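Local coordinates for protein histidine acid phosphatase (Hafnia alvei, PDB 4ARU) that belongs to the histidine acid phosphatases, branch 2 of the histidine phosphatase superfamily, and is built round a mixed beta sheet with helices about it, at residues 128-132 / 133-137; 292-295 / 296-300; 359-363 / 364-368. All coordinates share one frame; numbering follows the deposited sequence.

Contact 1. Residues 128-132 / 133-137; sequences HPVKA and GICSM
Pro129 and Ile134 meet through both backbone and side chain where one turn of helical backbone closes and the chain bends back. Two backbone hydrogen bonds tie this bend. The longer loop is made by Ile134 N, which reaches Pro129 O at 2.8 Å. Inside it, Gly133 N bonds to Val130 O at 3.1 Å, closing a type I beta turn from Val130 to Gly133. Before them, Ala132 N still makes a helix-like bond to His128 O. Gly133 has a positive phi of 88°, and this reverses the path of the chain. Nested bonds of this kind round a residue of positive phi form a Schellman motif, here ending a short helical turn in the loop between strand 115-116 and helix 139-150. The apolar contact that goes with the motif joins Pro129 CB to Ile134 CB at 4.0 Å. Ile134 keeps CG1 beside its own backbone N (chi1 -60°), which lays that methylene 3.6 Å from Pro129 O, while Ala132 CB flanks it more loosely. Both Ala132 and Ile134 also touch Pro125. A second group of contacts gathers at Cys135 O. Val130 CA points a C-H at it, 3.6 Å away and nearly straight at 163°, and both Val130 methyls lie close by, CG2 at 3.9 Å. CG2 of Val130 also faces Cys135 SG at 4.2 Å, next to the disulfide to Cys410. Helix 264-282 packs alongside, with Pro273 against Pro129, Asn270 against Val130 and His269 against Cys135. Within the first segment, Lys131 curls back over His128, its NZ 4.2 Å above the ring plane and over the ring centre.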
ATOM      1  N   HIS A 128       3.910 -12.060  -3.292  1.00  9.64           N
ATOM      2  CA  HIS A 128       4.296 -12.071  -4.696  1.00 10.16           C
ATOM      3  C   HIS A 128       4.099 -13.462  -5.301  1.00 10.10           C
ATOM      4  O   HIS A 128       5.067 -14.181  -5.657  1.00 10.27           O
ATOM      5  CB  HIS A 128       5.732 -11.599  -4.879  1.00 11.41           C
ATOM      6  CG  HIS A 128       5.942 -10.195  -4.458  1.00 12.85           C
ATOM      7  ND1 HIS A 128       6.513  -9.858  -3.245  1.00 13.86           N
ATOM      8  CD2 HIS A 128       5.588  -9.029  -5.039  1.00 13.96           C
ATOM      9  CE1 HIS A 128       6.563  -8.549  -3.136  1.00 14.49           C
ATOM     10  NE2 HIS A 128       6.008  -8.016  -4.210  1.00 14.87           N
ATOM     11  N   PRO A 129       2.815 -13.889  -5.425  1.00  9.72           N
ATOM     12  CA  PRO A 129       2.538 -15.232  -5.908  1.00 10.47           C
ATOM     13  C   PRO A 129       2.989 -15.459  -7.356  1.00 11.33           C
ATOM     14  O   PRO A 129       3.390 -16.564  -7.738  1.00 11.91           O
ATOM     15  CB  PRO A 129       1.017 -15.364  -5.787  1.00 10.39           C
ATOM     16  CG  PRO A 129       0.518 -13.989  -5.647  1.00  9.62           C
ATOM     17  CD  PRO A 129       1.578 -13.188  -4.992  1.00  9.36           C
ATOM     18  N   VAL A 130       2.910 -14.414  -8.166  1.00 11.75           N
ATOM     19  CA  VAL A 130       3.321 -14.548  -9.564  1.00 13.40           C
ATOM     20  C   VAL A 130       4.859 -14.731  -9.654  1.00 14.20           C
ATOM     21  O   VAL A 130       5.374 -15.680 -10.294  1.00 15.37           O
ATOM     22  CB  VAL A 130       2.826 -13.337 -10.385  1.00 13.66           C
ATOM     23  CG1 VAL A 130       3.408 -13.344 -11.785  1.00 15.16           C
ATOM     24  CG2 VAL A 130       1.304 -13.373 -10.471  1.00 14.08           C
ATOM     25  N   LYS A 131       5.609 -13.872  -8.979  1.00 15.25           N
ATOM     26  CA  LYS A 131       7.075 -14.023  -8.978  1.00 16.51           C
ATOM     27  C   LYS A 131       7.493 -15.351  -8.331  1.00 16.40           C
ATOM     28  O   LYS A 131       8.433 -16.000  -8.777  1.00 17.42           O
ATOM     29  CB  LYS A 131       7.682 -12.829  -8.246  1.00 18.60           C
ATOM     30  CG  LYS A 131       9.181 -12.878  -8.054  1.00 21.91           C
ATOM     31  CD  LYS A 131       9.740 -11.493  -7.678  1.00 25.72           C
ATOM     32  CE  LYS A 131       9.249 -10.990  -6.325  1.00 26.98           C
ATOM     33  NZ  LYS A 131       9.995  -9.806  -5.801  1.00 29.36           N
ATOM     34  N   ALA A 132       6.758 -15.789  -7.305  1.00 15.57           N
ATOM     35  CA  ALA A 132       7.008 -17.075  -6.624  1.00 15.84           C
ATOM     36  C   ALA A 132       6.657 -18.327  -7.448  1.00 16.54           C
ATOM     37  O   ALA A 132       6.946 -19.462  -7.063  1.00 18.64           O
ATOM     38  CB  ALA A 132       6.273 -17.107  -5.290  1.00 15.59           C
ATOM     39  N   GLY A 133       5.925 -18.117  -8.540  1.00 15.75           N
ATOM     40  CA  GLY A 133       5.557 -19.218  -9.432  1.00 16.04           C
ATOM     41  C   GLY A 133       4.273 -19.960  -9.106  1.00 15.79           C
ATOM     42  O   GLY A 133       4.048 -21.062  -9.644  1.00 17.10           O
ATOM     43  N   ILE A 134       3.405 -19.351  -8.283  1.00 14.38           N
ATOM     44  CA  ILE A 134       2.159 -19.997  -7.881  1.00 14.65           C
ATOM     45  C   ILE A 134       1.195 -20.033  -9.067  1.00 14.96           C
ATOM     46  O   ILE A 134       0.523 -21.042  -9.324  1.00 15.61           O
ATOM     47  CB  ILE A 134       1.489 -19.266  -6.705  1.00 13.82           C
ATOM     48  CG1 ILE A 134       2.399 -19.210  -5.445  1.00 13.35           C
ATOM     49  CG2 ILE A 134       0.116 -19.841  -6.345  1.00 13.84           C
ATOM     50  CD1 ILE A 134       2.771 -20.564  -4.833  1.00 14.41           C
ATOM     51  N   CYS A 135       1.163 -18.927  -9.799  1.00 14.56           N
ATOM     52  CA  CYS A 135       0.296 -18.810 -10.942  1.00 15.14           C
ATOM     53  C   CYS A 135       0.888 -17.813 -11.926  1.00 15.67           C
ATOM     54  O   CYS A 135       1.786 -17.031 -11.597  1.00 15.01           O
ATOM     55  CB  CYS A 135      -1.094 -18.370 -10.504  1.00 14.92           C
ATOM     56  SG  CYS A 135      -1.193 -16.735  -9.752  1.00 14.21           S
ATOM     57  N   SER A 136       0.359 -17.811 -13.140  1.00 17.69           N
ATOM     58  CA  SER A 136       0.897 -16.934 -14.165  1.00 19.24           C
ATOM     59  C   SER A 136      -0.238 -16.203 -14.859  1.00 18.79           C
ATOM     60  O   SER A 136      -1.356 -16.697 -14.872  1.00 20.26           O
ATOM     61  CB  SER A 136       1.666 -17.725 -15.200  1.00 22.57           C
ATOM     62  OG  SER A 136       2.364 -16.795 -16.016  1.00 26.78           O
ATOM     63  N   MET A 137       0.070 -15.062 -15.444  1.00 20.40           N
ATOM     64  CA  MET A 137      -0.916 -14.296 -16.201  1.00 19.96           C
ATOM     65  C   MET A 137      -0.694 -14.538 -17.684  1.00 20.82           C
ATOM     66  O   MET A 137       0.390 -14.953 -18.110  1.00 21.96           O
ATOM     67  CB  MET A 137      -0.746 -12.833 -15.897  1.00 18.72           C
ATOM     68  CG  MET A 137      -1.115 -12.499 -14.442  1.00 18.35           C
ATOM     69  SD  MET A 137      -1.155 -10.745 -14.140  1.00 17.20           S
ATOM     70  CE  MET A 137       0.558 -10.310 -14.199  1.00 17.30           C
TER

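Contact 2. Residues 292-295 / 296-300; sequences PDIS and PDNKI
Ser295 holds OG opposite its own backbone N (chi1 178°), a setting that carries the hydroxyl forward beside the carbonyl and within reach of the N-H of Asp297. Asn298 likewise turns CG away from its N, bringing its side chain back beside Ile294. The Ser295 hydroxyl accepts from Asp297 N at 3.0 Å along a fairly straight line (165°), an ST turn. Superimposed on it is a type I beta turn from Ser295 to Asn298, in which Asn298 N bonds to Ser295 O at 3.1 Å. Ser295 thus supplies both acceptors of the bend, OG from its side chain and O from its backbone. Across the mouth of the turn Ile294 CG1 rests 4.0 Å from Asn298 CB, the two side chains crossing at a slant. The Asn298 amide then works in two directions. ND2 donates to Ile300 O at 3.0 Å, with the acceptor only 14° out of the amide plane, and also to a water 3.3 Å away that accepts from Ser295 N. This fixes the amide's rotation and bridges both arms of the bend. Ile294 and Asn298 lean on Tyr86 of strand 85-89, Ser295 touches Asp83, and the turn delivers the chain into strand 300-305, which runs parallel between strands 9-18 and 85-89.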
ATOM      1  N   PRO A 292       2.546 -19.520  10.292  1.00 14.95           N
ATOM      2  CA  PRO A 292       3.152 -20.396  11.297  1.00 15.69           C
ATOM      3  C   PRO A 292       3.132 -19.818  12.697  1.00 15.86           C
ATOM      4  O   PRO A 292       3.420 -18.646  12.871  1.00 14.94           O
ATOM      5  CB  PRO A 292       4.583 -20.579  10.801  1.00 16.06           C
ATOM      6  CG  PRO A 292       4.822 -19.486   9.882  1.00 15.36           C
ATOM      7  CD  PRO A 292       3.510 -19.021   9.309  1.00 14.48           C
ATOM      8  N   ASP A 293       2.736 -20.647  13.660  1.00 17.29           N
ATOM      9  CA  ASP A 293       2.812 -20.240  15.059  0.50 17.79           C
ATOM     10  C   ASP A 293       1.780 -19.171  15.469  1.00 18.27           C
ATOM     11  O   ASP A 293       1.985 -18.518  16.486  1.00 20.47           O
ATOM     12  CB  ASP A 293       4.255 -19.713  15.318  0.50 17.50           C
ATOM     13  CG  ASP A 293       4.527 -19.355  16.759  0.50 17.46           C
ATOM     14  OD1 ASP A 293       4.119 -20.123  17.638  0.50 17.81           O
ATOM     15  OD2 ASP A 293       5.188 -18.308  16.995  0.50 16.60           O
ATOM     16  N   ILE A 294       0.743 -18.905  14.669  1.00 16.32           N
ATOM     17  CA  ILE A 294      -0.248 -17.901  15.063  1.00 15.36           C
ATOM     18  C   ILE A 294      -1.210 -18.550  16.030  1.00 16.28           C
ATOM     19  O   ILE A 294      -1.498 -19.737  15.898  1.00 16.26           O
ATOM     20  CB  ILE A 294      -0.988 -17.275  13.848  1.00 14.66           C
ATOM     21  CG1 ILE A 294      -1.737 -16.003  14.286  1.00 14.11           C
ATOM     22  CG2 ILE A 294      -1.898 -18.299  13.166  1.00 15.11           C
ATOM     23  CD1 ILE A 294      -2.122 -15.153  13.108  1.00 13.59           C
ATOM     24  N   SER A 295      -1.654 -17.799  17.031  1.00 15.59           N
ATOM     25  CA  SER A 295      -2.561 -18.330  18.051  1.00 16.79           C
ATOM     26  C   SER A 295      -3.974 -18.309  17.556  1.00 17.29           C
ATOM     27  O   SER A 295      -4.375 -17.362  16.881  1.00 16.11           O
ATOM     28  CB  SER A 295      -2.478 -17.499  19.331  1.00 16.76           C
ATOM     29  OG  SER A 295      -3.400 -18.013  20.296  1.00 18.44           O
ATOM     30  N   PRO A 296      -4.752 -19.330  17.928  1.00 18.91           N
ATOM     31  CA  PRO A 296      -6.184 -19.223  17.760  1.00 19.56           C
ATOM     32  C   PRO A 296      -6.835 -18.016  18.478  1.00 19.10           C
ATOM     33  O   PRO A 296      -7.909 -17.625  18.095  1.00 20.56           O
ATOM     34  CB  PRO A 296      -6.716 -20.543  18.339  1.00 21.36           C
ATOM     35  CG  PRO A 296      -5.542 -21.456  18.347  1.00 21.99           C
ATOM     36  CD  PRO A 296      -4.336 -20.620  18.514  1.00 21.00           C
ATOM     37  N   ASP A 297      -6.176 -17.438  19.478  1.00 19.21           N
ATOM     38  CA  ASP A 297      -6.693 -16.320  20.261  1.00 19.27           C
ATOM     39  C   ASP A 297      -6.121 -14.976  19.759  1.00 16.49           C
ATOM     40  O   ASP A 297      -6.113 -13.971  20.482  1.00 16.55           O
ATOM     41  CB  ASP A 297      -6.298 -16.495  21.751  1.00 22.06           C
ATOM     42  CG  ASP A 297      -6.819 -17.809  22.367  1.00 24.90           C
ATOM     43  OD1 ASP A 297      -7.932 -18.247  21.998  1.00 27.65           O
ATOM     44  OD2 ASP A 297      -6.105 -18.406  23.216  1.00 27.32           O
ATOM     45  N   ASN A 298      -5.575 -14.979  18.551  1.00 14.92           N
ATOM     46  CA  ASN A 298      -4.986 -13.768  17.981  1.00 13.06           C
ATOM     47  C   ASN A 298      -6.036 -12.690  17.855  1.00 12.45           C
ATOM     48  O   ASN A 298      -7.163 -13.005  17.434  1.00 12.28           O
ATOM     49  CB  ASN A 298      -4.391 -14.067  16.608  1.00 12.54           C
ATOM     50  CG  ASN A 298      -3.843 -12.827  15.944  1.00 11.65           C
ATOM     51  OD1 ASN A 298      -4.522 -12.181  15.107  1.00 12.05           O
ATOM     52  ND2 ASN A 298      -2.706 -12.393  16.400  1.00 11.22           N
ATOM     53  N   LYS A 299      -5.687 -11.477  18.268  1.00 12.15           N
ATOM     54  CA  LYS A 299      -6.563 -10.311  18.183  1.00 12.25           C
ATOM     55  C   LYS A 299      -6.113  -9.290  17.119  1.00 10.72           C
ATOM     56  O   LYS A 299      -6.952  -8.562  16.559  1.00  9.68           O
ATOM     57  CB  LYS A 299      -6.629  -9.605  19.536  1.00 14.04           C
ATOM     58  CG  LYS A 299      -7.085 -10.460  20.708  1.00 16.68           C
ATOM     59  CD  LYS A 299      -8.411 -11.100  20.407  1.00 18.50           C
ATOM     60  CE  LYS A 299      -8.935 -11.931  21.595  1.00 21.61           C
ATOM     61  NZ  LYS A 299      -9.534 -11.059  22.636  1.00 24.01           N
ATOM     62  N   ILE A 300      -4.811  -9.197  16.878  1.00  9.73           N
ATOM     63  CA  ILE A 300      -4.269  -8.246  15.960  1.00  9.10           C
ATOM     64  C   ILE A 300      -3.268  -8.974  15.067  1.00  8.38           C
ATOM     65  O   ILE A 300      -2.278  -9.535  15.563  1.00  7.99           O
ATOM     66  CB  ILE A 300      -3.558  -7.079  16.657  1.00  9.96           C
ATOM     67  CG1 ILE A 300      -4.535  -6.307  17.598  1.00 11.47           C
ATOM     68  CG2 ILE A 300      -2.923  -6.129  15.632  1.00  9.53           C
ATOM     69  CD1 ILE A 300      -3.796  -5.464  18.590  1.00 13.03           C
TER
HETATM   70  O   HOH W   1      -1.034 -14.956  17.595  1.00 13.06           O

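Contact 3. Residues 359-363 / 364-368; sequences LAQLH and DQAPL
Gln361 and Ala366 meet at the C-terminal end of helix 359-363, a local contact in which the chain folds back over the last helical turn before heading for strand 375-378. Asp364 N bonds to Ala360 O at 2.8 Å. Beyond it Ala366 N donates to Gln361 O at 3.0 Å, in the carbonyl plane and on a lone pair. The same oxygen accepts from a water that also donates to Ala366 O, so solvent reinforces the fold-back. Gln365 N turns to Leu362 O. Beside these bonds, Gln361 CG lies 4.0 Å from Ala366 CB. The rest of the Gln361 chain is extended, and its amide reaches Leu368, with NE2 3.5 Å from CD2. That amide is held at both ends: OE1 accepts from Thr358 N, while NE2 bonds to Pro373 O and to a water donating to Pro367 O. Asp364 keeps CG beside its backbone N (chi1 -67°) and slants across the His363 side chain, OD1 being 3.7 Å from CD2, with carboxylate and ring planes 47° apart. His363 itself stacks on the His228 ring and bonds through ND1 to His228 O, while Arg52 of helix 51-70 binds the His363 carbonyl. Leu368 settles against Met60 and Phe63 of that same helix. Positive phi at Gln365 (53°), the nested bonds of Gln365 and Ala366, and the apolar touch of Gln361 on Ala366 make this a Schellman motif at a helix C-terminus.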
ATOM      1  N   LEU A 359       0.462  13.955   4.820  1.00  8.28           N
ATOM      2  CA  LEU A 359       1.760  14.400   4.375  1.00  8.95           C
ATOM      3  C   LEU A 359       2.473  15.256   5.440  1.00  8.64           C
ATOM      4  O   LEU A 359       3.679  15.068   5.685  1.00  8.04           O
ATOM      5  CB  LEU A 359       1.681  15.152   3.022  1.00 10.76           C
ATOM      6  CG  LEU A 359       3.028  15.318   2.288  1.00 12.09           C
ATOM      7  CD1 LEU A 359       3.782  14.019   2.068  1.00 12.77           C
ATOM      8  CD2 LEU A 359       2.755  16.078   0.974  1.00 13.70           C
ATOM      9  N   ALA A 360       1.699  16.122   6.090  1.00  8.44           N
ATOM     10  CA  ALA A 360       2.210  16.956   7.187  1.00  8.85           C
ATOM     11  C   ALA A 360       2.630  16.098   8.399  1.00  8.54           C
ATOM     12  O   ALA A 360       3.650  16.382   9.039  1.00  8.74           O
ATOM     13  CB  ALA A 360       1.173  17.953   7.626  1.00  9.46           C
ATOM     14  N   GLN A 361       1.816  15.091   8.729  1.00  8.01           N
ATOM     15  CA  GLN A 361       2.146  14.240   9.864  1.00  7.93           C
ATOM     16  C   GLN A 361       3.447  13.511   9.638  1.00  7.59           C
ATOM     17  O   GLN A 361       4.222  13.280  10.604  1.00  8.03           O
ATOM     18  CB  GLN A 361       1.029  13.259  10.157  1.00  7.56           C
ATOM     19  CG  GLN A 361      -0.148  13.933  10.856  1.00  8.07           C
ATOM     20  CD  GLN A 361      -1.379  13.048  10.972  1.00  7.81           C
ATOM     21  OE1 GLN A 361      -1.655  12.212  10.134  1.00  8.08           O
ATOM     22  NE2 GLN A 361      -2.151  13.240  12.061  1.00  8.19           N
ATOM     23  N   LEU A 362       3.700  13.093   8.403  1.00  7.14           N
ATOM     24  CA  LEU A 362       4.958  12.479   8.054  1.00  7.09           C
ATOM     25  C   LEU A 362       6.096  13.505   8.154  1.00  7.41           C
ATOM     26  O   LEU A 362       7.137  13.275   8.780  1.00  7.40           O
ATOM     27  CB  LEU A 362       4.930  11.883   6.638  1.00  7.02           C
ATOM     28  CG  LEU A 362       3.999  10.713   6.439  1.00  6.93           C
ATOM     29  CD1 LEU A 362       3.827  10.424   4.939  1.00  7.28           C
ATOM     30  CD2 LEU A 362       4.403   9.433   7.179  1.00  6.75           C
ATOM     31  N   HIS A 363       5.930  14.645   7.494  1.00  8.09           N
ATOM     32  CA  HIS A 363       6.976  15.641   7.421  1.00  8.97           C
ATOM     33  C   HIS A 363       7.369  16.213   8.794  1.00  9.33           C
ATOM     34  O   HIS A 363       8.545  16.451   9.064  1.00  9.77           O
ATOM     35  CB  HIS A 363       6.517  16.787   6.523  1.00  9.57           C
ATOM     36  CG  HIS A 363       7.561  17.817   6.231  1.00 10.56           C
ATOM     37  ND1 HIS A 363       8.708  17.573   5.494  1.00 10.63           N
ATOM     38  CD2 HIS A 363       7.586  19.125   6.528  1.00 11.71           C
ATOM     39  CE1 HIS A 363       9.410  18.689   5.400  1.00 11.86           C
ATOM     40  NE2 HIS A 363       8.756  19.647   6.030  1.00 12.44           N
ATOM     41  N   ASP A 364       6.359  16.391   9.647  1.00  9.87           N
ATOM     42  CA  ASP A 364       6.549  16.921  10.975  1.00 10.79           C
ATOM     43  C   ASP A 364       6.809  15.838  12.048  1.00 10.46           C
ATOM     44  O   ASP A 364       7.015  16.179  13.212  1.00 10.36           O
ATOM     45  CB  ASP A 364       5.314  17.745  11.355  1.00 11.98           C
ATOM     46  CG  ASP A 364       5.155  19.014  10.520  1.00 13.53           C
ATOM     47  OD1 ASP A 364       6.128  19.496   9.923  1.00 14.63           O
ATOM     48  OD2 ASP A 364       4.021  19.569  10.521  1.00 15.76           O
ATOM     49  N   GLN A 365       6.688  14.575  11.666  1.00  9.80           N
ATOM     50  CA  GLN A 365       6.800  13.453  12.624  1.00  9.79           C
ATOM     51  C   GLN A 365       5.852  13.648  13.818  1.00  9.92           C
ATOM     52  O   GLN A 365       6.238  13.567  15.001  1.00  9.78           O
ATOM     53  CB  GLN A 365       8.211  13.252  13.110  1.00 10.96           C
ATOM     54  CG  GLN A 365       9.230  13.111  12.002  1.00 11.69           C
ATOM     55  CD  GLN A 365      10.581  12.744  12.536  1.00 12.94           C
ATOM     56  OE1 GLN A 365      10.926  11.553  12.611  1.00 15.37           O
ATOM     57  NE2 GLN A 365      11.343  13.759  12.964  1.00 14.97           N
ATOM     58  N   ALA A 366       4.598  13.947  13.491  1.00  9.79           N
ATOM     59  CA  ALA A 366       3.622  14.283  14.486  1.00 10.50           C
ATOM     60  C   ALA A 366       3.299  13.109  15.384  1.00 10.24           C
ATOM     61  O   ALA A 366       2.973  12.032  14.878  1.00  9.63           O
ATOM     62  CB  ALA A 366       2.343  14.796  13.816  1.00 10.53           C
ATOM     63  N   PRO A 367       3.316  13.296  16.720  1.00 11.46           N
ATOM     64  CA  PRO A 367       2.723  12.282  17.603  1.00 12.03           C
ATOM     65  C   PRO A 367       1.264  12.027  17.184  1.00 12.46           C
ATOM     66  O   PRO A 367       0.517  12.962  16.817  1.00 13.26           O
ATOM     67  CB  PRO A 367       2.860  12.885  18.992  1.00 13.11           C
ATOM     68  CG  PRO A 367       3.920  13.937  18.898  1.00 13.39           C
ATOM     69  CD  PRO A 367       3.774  14.463  17.456  1.00 12.60           C
ATOM     70  N   LEU A 368       0.850  10.773  17.230  1.00 11.71           N
ATOM     71  CA  LEU A 368      -0.475  10.356  16.849  1.00 11.98           C
ATOM     72  C   LEU A 368      -1.175   9.790  18.078  1.00 13.36           C
ATOM     73  O   LEU A 368      -0.698   8.813  18.660  1.00 15.37           O
ATOM     74  CB  LEU A 368      -0.395   9.308  15.779  1.00 11.37           C
ATOM     75  CG  LEU A 368       0.375   9.643  14.521  1.00 10.32           C
ATOM     76  CD1 LEU A 368       0.453   8.397  13.657  1.00 10.15           C
ATOM     77  CD2 LEU A 368      -0.252  10.789  13.721  1.00 10.54           C
TER
HETATM   78  O   HOH W   2       3.156  11.036  12.301  1.00  9.89           O
HETATM   79  O   HOH W   3      -1.367  14.075  14.787  0.75 12.91           O
HETATM   80  O   HOH W   4       8.851  19.662  10.042  1.00 30.38           O
HETATM   81  O   HOH W   5      10.194  16.543  11.896  1.00 32.47           O

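Along the chain the three bends come in series: contact 1 between strand 115-116 and helix 139-150, contact 2 just before strand 300-305, contact 3 at the end of helix 359-363. Centres of contacts 1 and 2 are about 27 Å apart, those of 2 and 3 about 31 Å, and those of 1 and 3 about 37 Å, the last pair on opposite sides of the chain's centre. Helix 264-282 packs on contact 1 and precedes contact 2. Contact 2 leads into strand 300-305 of the mixed sheet; contact 3 falls in sequence between strands 348-356 and 375-378, which pair in that sheet, and packs against helices 51-70 and 213-229. The bends thus redirect the chain round one fold.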